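Local coordinates for protein 3'-5'-exonuclease (Saccharomyces cerevisiae, PDB 3E2V) that probably cuts double-stranded DNA as an endonuclease and degrades it from the 3' to the 5' end as a metal-dependent exonuclease of the TatD family, at residues 28-33 against 351-356; 60-65 against 138-143; 316-321 against 369-374. One frame throughout, in Å; residues are numbered along the deposited sequence.

Contact 1. Residues 28-33 against 351-356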
loop_
_atom_site.group_PDB
_atom_site.type_symbol
_atom_site.label_atom_id
_atom_site.label_comp_id
_atom_site.label_asym_id
_atom_site.label_seq_id
_atom_site.Cartn_x
_atom_site.Cartn_y
_atom_site.Cartn_z
ATOM N N GLY A 28 4.966 -7.142 18.449
ATOM C CA GLY A 28 4.492 -7.858 19.625
ATOM C C GLY A 28 3.444 -7.121 20.440
ATOM O O GLY A 28 3.098 -7.569 21.544
ATOM N N ILE A 29 2.904 -6.041 19.898
ATOM C CA ILE A 29 1.965 -5.178 20.604
ATOM C C ILE A 29 0.550 -5.316 20.028
ATOM O O ILE A 29 0.350 -5.203 18.815
ATOM C CB ILE A 29 2.464 -3.728 20.550
ATOM C CG1 ILE A 29 3.789 -3.598 21.306
ATOM C CG2 ILE A 29 1.425 -2.775 21.147
ATOM C CD1 ILE A 29 4.529 -2.323 20.974
ATOM N N TYR A 30 -0.412 -5.593 20.907
ATOM C CA TYR A 30 -1.809 -5.837 20.541
ATOM C C TYR A 30 -2.710 -5.071 21.511
ATOM O O TYR A 30 -2.557 -5.189 22.722
ATOM C CB TYR A 30 -2.134 -7.331 20.618
ATOM C CG TYR A 30 -1.244 -8.223 19.786
ATOM C CD1 TYR A 30 -1.677 -8.713 18.555
ATOM C CD2 TYR A 30 0.028 -8.593 20.232
ATOM C CE1 TYR A 30 -0.857 -9.540 17.787
ATOM C CE2 TYR A 30 0.863 -9.407 19.454
ATOM C CZ TYR A 30 0.406 -9.886 18.238
ATOM O OH TYR A 30 1.233 -10.704 17.502
ATOM N N ASN A 31 -3.636 -4.271 20.985
ATOM C CA ASN A 31 -4.483 -3.431 21.849
ATOM C C ASN A 31 -3.627 -2.607 22.844
ATOM O O ASN A 31 -4.019 -2.413 23.993
ATOM C CB ASN A 31 -5.500 -4.284 22.645
ATOM C CG ASN A 31 -6.122 -5.423 21.826
ATOM O OD1 ASN A 31 -6.112 -6.580 22.254
ATOM N ND2 ASN A 31 -6.674 -5.096 20.658
ATOM N N GLY A 32 -2.437 -2.181 22.425
ATOM C CA GLY A 32 -1.592 -1.299 23.237
ATOM C C GLY A 32 -0.758 -1.981 24.307
ATOM O O GLY A 32 -0.107 -1.310 25.108
ATOM N N LYS A 33 -0.782 -3.311 24.287
ATOM C CA LYS A 33 -0.136 -4.152 25.274
ATOM C C LYS A 33 0.877 -5.058 24.585
ATOM O O LYS A 33 0.570 -5.670 23.560
ATOM C CB LYS A 33 -1.215 -4.984 25.978
ATOM C CG LYS A 33 -0.742 -6.144 26.814
ATOM C CD LYS A 33 -1.889 -6.696 27.667
ATOM C CE LYS A 33 -1.467 -7.918 28.460
ATOM N NZ LYS A 33 -2.664 -8.650 28.974
ATOM N N TYR A 351 6.410 -19.974 14.028
ATOM C CA TYR A 351 5.014 -19.912 14.452
ATOM C C TYR A 351 4.375 -18.579 14.107
ATOM O O TYR A 351 5.047 -17.551 14.168
ATOM C CB TYR A 351 4.910 -20.063 15.974
ATOM C CG TYR A 351 5.139 -21.460 16.499
ATOM C CD1 TYR A 351 4.058 -22.268 16.841
ATOM C CD2 TYR A 351 6.428 -21.951 16.689
ATOM C CE1 TYR A 351 4.259 -23.549 17.347
ATOM C CE2 TYR A 351 6.634 -23.242 17.184
ATOM C CZ TYR A 351 5.544 -24.015 17.509
ATOM O OH TYR A 351 5.725 -25.293 18.003
ATOM N N MET A 352 3.087 -18.623 13.768
ATOM C CA MET A 352 2.263 -17.443 13.478
ATOM C C MET A 352 1.360 -17.140 14.667
ATOM O O MET A 352 1.237 -17.958 15.592
ATOM C CB MET A 352 1.388 -17.661 12.229
ATOM C CG MET A 352 2.187 -18.094 10.991
ATOM S SD MET A 352 1.235 -18.494 9.465
ATOM C CE MET A 352 0.762 -16.842 8.935
ATOM N N VAL A 353 0.757 -15.953 14.638
ATOM C CA VAL A 353 -0.162 -15.527 15.687
ATOM C C VAL A 353 -1.577 -15.506 15.122
ATOM O O VAL A 353 -1.830 -14.875 14.091
ATOM C CB VAL A 353 0.227 -14.134 16.227
ATOM C CG1 VAL A 353 -0.864 -13.626 17.181
ATOM C CG2 VAL A 353 1.607 -14.179 16.890
ATOM N N LYS A 354 -2.499 -16.213 15.782
ATOM C CA LYS A 354 -3.892 -16.278 15.330
ATOM C C LYS A 354 -4.456 -14.868 15.197
ATOM O O LYS A 354 -4.309 -14.050 16.110
ATOM C CB LYS A 354 -4.750 -17.111 16.295
ATOM C CG LYS A 354 -4.301 -18.566 16.398
ATOM C CD LYS A 354 -5.200 -19.378 17.317
ATOM C CE LYS A 354 -4.760 -20.844 17.381
ATOM N NZ LYS A 354 -4.856 -21.553 16.062
ATOM N N GLY A 355 -5.069 -14.582 14.050
ATOM C CA GLY A 355 -5.666 -13.278 13.800
ATOM C C GLY A 355 -4.737 -12.236 13.201
ATOM O O GLY A 355 -5.205 -11.176 12.796
ATOM N N ARG A 356 -3.444 -12.532 13.135
ATOM C CA ARG A 356 -2.460 -11.587 12.602
ATOM C C ARG A 356 -2.001 -12.099 11.240
ATOM O O ARG A 356 -1.278 -13.104 11.141
ATOM C CB ARG A 356 -1.255 -11.432 13.546
ATOM C CG ARG A 356 -0.226 -10.392 13.089
ATOM C CD ARG A 356 0.983 -10.368 14.011
ATOM N NE ARG A 356 1.864 -11.516 13.767
ATOM C CZ ARG A 356 3.100 -11.665 14.250
ATOM N NH1 ARG A 356 3.659 -10.742 15.037
ATOM N NH2 ARG A 356 3.794 -12.765 13.936
#
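Y30 and R356 mark the nearest backbone approach, with CA atoms still 9.8 Å apart, and each belongs to a tight turn: type I' from Y30 to K33, joining strands 29-30 and 33-34, and type II from V353 to R356, where strand 351-353 ends. Side chains bridge the distance. With CG anti to the carbonyl carbon (chi1 -56°), the ring of Y30 reaches across and brings its hydroxyl end to V353, which comes to meet it from the opposite direction: OH lies 3.5 Å from V353 CG2, and Y30 CZ is 4.1 Å from V353 CG1. R356 crosses the tyrosine at about a right angle, its CD 3.5 Å from Y30 OH. A bend at chi3 (76°) then turns the guanidinium so that its plane is 28° from that of the ring, and V353 CG2 sits over the centre of one guanidinium face, 3.8 Å above it. The polar ends are held from outside. Y30 OH is hydrogen-bonded to H36 NE2, while R356 gives NH1 to M25 O and NH2 to the carboxylates of D39 and E358, which should offset the buried positive charge. Replacing Y30 with an alanine would probably leave H36 NE2 without its hydroxyl partner and open a gap beside the V353 methyls and R356 CD. In this TIM-barrel hydrolase the hairpin follows the first barrel strand, 14-16, and strand 351-353 lies beyond the eighth, 298-300; the contact thus joins excursions on the metal-binding side of the barrel, with the R356 side chain about 11 Å from that of the magnesium ligand D303.

Contact 2. Residues 60-65 against 138-143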
loop_
_atom_site.group_PDB
_atom_site.type_symbol
_atom_site.label_atom_id
_atom_site.label_comp_id
_atom_site.label_asym_id
_atom_site.label_seq_id
_atom_site.Cartn_x
_atom_site.Cartn_y
_atom_site.Cartn_z
ATOM N N SER A 60 2.631 5.842 5.952
ATOM C CA SER A 60 1.320 6.531 5.948
ATOM C C SER A 60 1.310 7.948 6.533
ATOM O O SER A 60 0.268 8.608 6.576
ATOM C CB SER A 60 0.267 5.673 6.654
ATOM O OG SER A 60 0.592 5.530 8.036
ATOM N N SER A 61 2.461 8.393 7.025
ATOM C CA SER A 61 2.635 9.766 7.506
ATOM C C SER A 61 4.114 10.104 7.412
ATOM O O SER A 61 4.937 9.243 7.050
ATOM C CB SER A 61 2.129 9.912 8.939
ATOM O OG SER A 61 2.968 9.186 9.824
ATOM N N ILE A 62 4.481 11.346 7.710
ATOM C CA ILE A 62 5.903 11.666 7.719
ATOM C C ILE A 62 6.598 10.784 8.768
ATOM O O ILE A 62 7.588 10.100 8.468
ATOM C CB ILE A 62 6.195 13.181 7.908
ATOM C CG1 ILE A 62 5.634 13.966 6.713
ATOM C CG2 ILE A 62 7.694 13.389 7.996
ATOM C CD1 ILE A 62 5.654 15.522 6.852
ATOM N N ALA A 63 6.054 10.749 9.982
ATOM C CA ALA A 63 6.661 9.940 11.044
ATOM C C ALA A 63 6.700 8.456 10.700
ATOM O O ALA A 63 7.726 7.781 10.904
ATOM C CB ALA A 63 5.951 10.160 12.366
ATOM N N GLU A 64 5.602 7.940 10.154
ATOM C CA GLU A 64 5.545 6.531 9.797
ATOM C C GLU A 64 6.455 6.197 8.625
ATOM O O GLU A 64 7.018 5.103 8.562
ATOM C CB GLU A 64 4.106 6.103 9.490
ATOM C CG GLU A 64 3.332 5.718 10.730
ATOM C CD GLU A 64 3.745 4.352 11.260
ATOM O OE1 GLU A 64 3.545 3.342 10.548
ATOM O OE2 GLU A 64 4.278 4.290 12.390
ATOM N N SER A 65 6.607 7.143 7.700
ATOM C CA SER A 65 7.522 6.946 6.587
ATOM C C SER A 65 8.947 6.877 7.113
ATOM O O SER A 65 9.738 6.047 6.664
ATOM C CB SER A 65 7.383 8.062 5.551
ATOM O OG SER A 65 6.113 8.004 4.922
ATOM N N LEU A 138 4.971 20.590 3.899
ATOM C CA LEU A 138 5.123 20.095 2.541
ATOM C C LEU A 138 6.581 20.148 2.085
ATOM O O LEU A 138 7.079 19.217 1.442
ATOM C CB LEU A 138 4.216 20.891 1.594
ATOM C CG LEU A 138 2.735 20.508 1.668
ATOM C CD1 LEU A 138 1.892 21.623 1.063
ATOM C CD2 LEU A 138 2.464 19.170 0.953
ATOM N N LYS A 139 7.279 21.221 2.457
ATOM C CA LYS A 139 8.721 21.296 2.206
ATOM C C LYS A 139 9.488 20.149 2.880
ATOM O O LYS A 139 10.359 19.531 2.277
ATOM C CB LYS A 139 9.264 22.638 2.709
ATOM C CG LYS A 139 10.744 22.785 2.489
ATOM C CD LYS A 139 11.196 24.220 2.746
ATOM C CE LYS A 139 12.596 24.442 2.194
ATOM N NZ LYS A 139 13.567 23.566 2.893
ATOM N N GLU A 140 9.151 19.875 4.136
ATOM C CA GLU A 140 9.791 18.806 4.891
ATOM C C GLU A 140 9.601 17.462 4.169
ATOM O O GLU A 140 10.542 16.681 4.032
ATOM C CB GLU A 140 9.218 18.748 6.303
ATOM C CG GLU A 140 9.789 17.614 7.144
ATOM C CD GLU A 140 9.114 17.468 8.494
ATOM O OE1 GLU A 140 8.366 18.389 8.899
ATOM O OE2 GLU A 140 9.346 16.429 9.160
ATOM N N LEU A 141 8.385 17.227 3.681
ATOM C CA LEU A 141 8.079 15.995 2.965
ATOM C C LEU A 141 8.839 15.862 1.642
ATOM O O LEU A 141 9.430 14.817 1.363
ATOM C CB LEU A 141 6.564 15.908 2.743
ATOM C CG LEU A 141 6.066 14.659 2.023
ATOM C CD1 LEU A 141 6.404 13.390 2.803
ATOM C CD2 LEU A 141 4.569 14.777 1.827
ATOM N N TYR A 142 8.843 16.933 0.841
ATOM C CA TYR A 142 9.628 16.983 -0.401
ATOM C C TYR A 142 11.101 16.720 -0.134
ATOM O O TYR A 142 11.746 15.894 -0.807
ATOM C CB TYR A 142 9.448 18.369 -1.035
ATOM C CG TYR A 142 10.149 18.578 -2.362
ATOM C CD1 TYR A 142 9.877 17.750 -3.454
ATOM C CD2 TYR A 142 11.051 19.614 -2.535
ATOM C CE1 TYR A 142 10.491 17.940 -4.685
ATOM C CE2 TYR A 142 11.673 19.818 -3.768
ATOM C CZ TYR A 142 11.381 18.977 -4.837
ATOM O OH TYR A 142 11.987 19.161 -6.064
ATOM N N ASP A 143 11.626 17.415 0.871
ATOM C CA ASP A 143 13.035 17.244 1.239
ATOM C C ASP A 143 13.362 15.798 1.618
ATOM O O ASP A 143 14.382 15.257 1.189
ATOM C CB ASP A 143 13.410 18.186 2.378
ATOM C CG ASP A 143 13.558 19.643 1.925
ATOM O OD1 ASP A 143 13.562 19.931 0.698
ATOM O OD2 ASP A 143 13.643 20.505 2.828
#
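The carboxylate of E140, the flat group that takes part here, meets I62 through a single oxygen: OE2 lies 3.7 Å from the methyl CG2. No charge is matched across this touch. The acid is turned to its own helix for that, with OE1 in a salt bridge to K137, one turn earlier. CG of E140 is anti to the backbone N (chi1 177°) and the chain runs on extended, which carries the carboxylate out to the exposed border of the helix pair. Beneath it the packing is purely apolar. I62 points toward the second helix, and its two branches divide the work, CG2 going to the glutamate and CG1 to L141, whose CD1 it meets at 4.0 Å. The isoleucine and leucine cross obliquely, near the closest backbone approach, where the CA atoms of I62 and L141 are 6.8 Å apart. The first turn behind I62 is firmly tied. S61 is the N-cap of the helix, its OG accepting from E64 N at 2.9 Å with an N-H...O angle of 163°. S61 O is gripped twice by S65, through N at 2.8 Å and OG at 2.7 Å, which reach it from opposite faces of the carbonyl plane. Helix 62-75 connects barrel strands 52-57 and 82-87 in a beta-alpha-beta crossover, and helix 132-149 lies on the path from 82-87 to 156-165, so the contact packs the start of helix 62-75 against helix 132-149 in the outer layer of the barrel. L141 and S65 both touch I87 of strand 82-87 beneath, while L141 also meets Q184 on helix 174-187.

Contact 3. Residues 316-321 against 369-374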
loop_
_atom_site.group_PDB
_atom_site.type_symbol
_atom_site.label_atom_id
_atom_site.label_comp_id
_atom_site.label_asym_id
_atom_site.label_seq_id
_atom_site.Cartn_x
_atom_site.Cartn_y
_atom_site.Cartn_z
ATOM N N PHE A 316 -12.721 -18.395 0.726
ATOM C CA PHE A 316 -12.200 -19.566 1.423
ATOM C C PHE A 316 -12.403 -20.852 0.652
ATOM O O PHE A 316 -11.552 -21.738 0.714
ATOM C CB PHE A 316 -12.765 -19.747 2.839
ATOM C CG PHE A 316 -11.990 -20.749 3.641
ATOM C CD1 PHE A 316 -10.808 -20.378 4.279
ATOM C CD2 PHE A 316 -12.410 -22.075 3.738
ATOM C CE1 PHE A 316 -10.055 -21.313 5.001
ATOM C CE2 PHE A 316 -11.656 -23.002 4.445
ATOM C CZ PHE A 316 -10.487 -22.617 5.089
ATOM N N GLN A 317 -13.507 -20.953 -0.076
ATOM C CA GLN A 317 -13.787 -22.190 -0.803
ATOM C C GLN A 317 -12.627 -22.661 -1.686
ATOM O O GLN A 317 -12.414 -23.861 -1.856
ATOM C CB GLN A 317 -15.073 -22.058 -1.603
ATOM C CG GLN A 317 -15.035 -21.014 -2.683
ATOM C CD GLN A 317 -16.394 -20.804 -3.273
ATOM O OE1 GLN A 317 -16.925 -21.688 -3.953
ATOM N NE2 GLN A 317 -16.985 -19.638 -3.011
ATOM N N TYR A 318 -11.866 -21.710 -2.227
ATOM C CA TYR A 318 -10.719 -22.041 -3.068
ATOM C C TYR A 318 -9.528 -22.549 -2.261
ATOM O O TYR A 318 -8.789 -23.426 -2.718
ATOM C CB TYR A 318 -10.373 -20.849 -3.946
ATOM C CG TYR A 318 -11.573 -20.391 -4.726
ATOM C CD1 TYR A 318 -12.161 -21.237 -5.671
ATOM C CD2 TYR A 318 -12.155 -19.151 -4.500
ATOM C CE1 TYR A 318 -13.278 -20.847 -6.393
ATOM C CE2 TYR A 318 -13.283 -18.749 -5.217
ATOM C CZ TYR A 318 -13.832 -19.603 -6.171
ATOM O OH TYR A 318 -14.944 -19.213 -6.888
ATOM N N LEU A 319 -9.347 -22.035 -1.048
ATOM C CA LEU A 319 -8.336 -22.596 -0.152
ATOM C C LEU A 319 -8.736 -23.982 0.347
ATOM O O LEU A 319 -7.875 -24.851 0.504
ATOM C CB LEU A 319 -8.059 -21.678 1.035
ATOM C CG LEU A 319 -7.595 -20.253 0.739
ATOM C CD1 LEU A 319 -7.233 -19.604 2.056
ATOM C CD2 LEU A 319 -6.426 -20.202 -0.253
ATOM N N ALA A 320 -10.025 -24.173 0.627
ATOM C CA ALA A 320 -10.533 -25.498 0.990
ATOM C C ALA A 320 -10.223 -26.511 -0.122
ATOM O O ALA A 320 -9.707 -27.601 0.159
ATOM C CB ALA A 320 -12.029 -25.437 1.291
ATOM N N LYS A 321 -10.508 -26.131 -1.370
ATOM C CA LYS A 321 -10.218 -26.971 -2.538
ATOM C C LYS A 321 -8.741 -27.348 -2.589
ATOM O O LYS A 321 -8.398 -28.520 -2.764
ATOM C CB LYS A 321 -10.647 -26.272 -3.842
ATOM C CG LYS A 321 -10.206 -26.984 -5.120
ATOM C CD LYS A 321 -10.536 -26.173 -6.363
ATOM C CE LYS A 321 -10.075 -26.909 -7.616
ATOM N NZ LYS A 321 -10.406 -26.155 -8.855
ATOM N N VAL A 369 -7.263 -15.791 -6.546
ATOM C CA VAL A 369 -7.389 -15.013 -7.775
ATOM C C VAL A 369 -7.332 -15.938 -8.997
ATOM O O VAL A 369 -8.101 -15.755 -9.940
ATOM C CB VAL A 369 -6.320 -13.888 -7.821
ATOM C CG1 VAL A 369 -6.300 -13.210 -9.195
ATOM C CG2 VAL A 369 -6.597 -12.851 -6.726
ATOM N N SER A 370 -6.460 -16.944 -8.945
ATOM C CA SER A 370 -6.323 -17.866 -10.066
ATOM C C SER A 370 -7.616 -18.659 -10.286
ATOM O O SER A 370 -8.054 -18.831 -11.432
ATOM C CB SER A 370 -5.129 -18.793 -9.844
ATOM O OG SER A 370 -5.422 -19.778 -8.873
ATOM N N GLU A 371 -8.247 -19.106 -9.203
ATOM C CA GLU A 371 -9.499 -19.859 -9.314
ATOM C C GLU A 371 -10.646 -18.977 -9.791
ATOM O O GLU A 371 -11.439 -19.375 -10.654
ATOM C CB GLU A 371 -9.839 -20.539 -7.979
ATOM C CG GLU A 371 -8.895 -21.685 -7.630
ATOM C CD GLU A 371 -9.129 -22.915 -8.498
ATOM O OE1 GLU A 371 -10.304 -23.301 -8.662
ATOM O OE2 GLU A 371 -8.144 -23.473 -9.008
ATOM N N VAL A 372 -10.733 -17.767 -9.248
ATOM C CA VAL A 372 -11.777 -16.832 -9.642
ATOM C C VAL A 372 -11.693 -16.488 -11.133
ATOM O O VAL A 372 -12.714 -16.437 -11.823
ATOM C CB VAL A 372 -11.719 -15.547 -8.782
ATOM C CG1 VAL A 372 -12.573 -14.445 -9.377
ATOM C CG2 VAL A 372 -12.161 -15.847 -7.358
ATOM N N LYS A 373 -10.480 -16.267 -11.622
ATOM C CA LYS A 373 -10.277 -15.856 -13.016
ATOM C C LYS A 373 -10.153 -17.014 -13.989
ATOM O O LYS A 373 -10.093 -16.790 -15.210
ATOM C CB LYS A 373 -9.012 -15.015 -13.117
ATOM C CG LYS A 373 -9.146 -13.627 -12.593
ATOM C CD LYS A 373 -7.823 -12.911 -12.804
ATOM C CE LYS A 373 -8.028 -11.452 -13.095
ATOM N NZ LYS A 373 -8.750 -11.209 -14.370
ATOM N N ASP A 374 -10.076 -18.235 -13.474
ATOM C CA ASP A 374 -9.839 -19.412 -14.315
ATOM C C ASP A 374 -8.563 -19.209 -15.154
ATOM O O ASP A 374 -8.539 -19.408 -16.377
ATOM C CB ASP A 374 -11.064 -19.708 -15.197
ATOM C CG ASP A 374 -10.976 -21.058 -15.883
ATOM O OD1 ASP A 374 -10.263 -21.962 -15.378
ATOM O OD2 ASP A 374 -11.624 -21.209 -16.941
#
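K321 NZ donates to E371 OE1 at 2.9 Å, a salt bridge that joins two helices whose axes, over 316-321 and 369-373, pass 9.8 Å apart at 105°. The lysine chain is extended and its ammonium meets the syn side of OE1, 32° out of the carboxylate plane, leaving OE2 farther from NZ at 3.5 Å. A bend at chi2 (-73°) swings the E371 acid up to the lysine; CG, set anti to the carbonyl carbon, and CB lie beside Y318, where E371 CB comes within a tight 3.3 Å of ring CD1. Farther along the ring, from the same side of its plane, V372 CG2 meets CE2 at 3.8 Å, while Q317 CG covers the opposite face. Other polar groups bond outside the two segments: Q317 NE2 to A314 O, just before its helix, and K373 NZ to K291 O and I293 O, at and just past the end of helix 284-291. D374, with positive phi, ends its helix in a Schellman motif, its N making a weak bond to E371 O. Helix 316-325 thus lies across helix 362-373 at the protein surface, with L287 of helix 284-291 touching both Y318 and V372, and helix 377-392 packed against V369.

Contacts 1 and 2 are buried, contact 3 is at the surface, and that difference shows in their chemistry. The one salt bridge spanning two segments is in 316-321 against 369-374; contact 1 buries an arginine whose charge is met by acids outside its segments, and contact 2 relies on aliphatic packing. The elements differ as well: short strands and the turns that follow them in contact 1, neighbouring barrel helices in contact 2, helices of the C-terminal part in contact 3. Contacts 1 and 3 are linked along the chain, since strand 351-353 leads into helix 362-373, whereas contacts 2 and 3 lie on opposite sides of the chain's centre, 39 Å apart between their own centres.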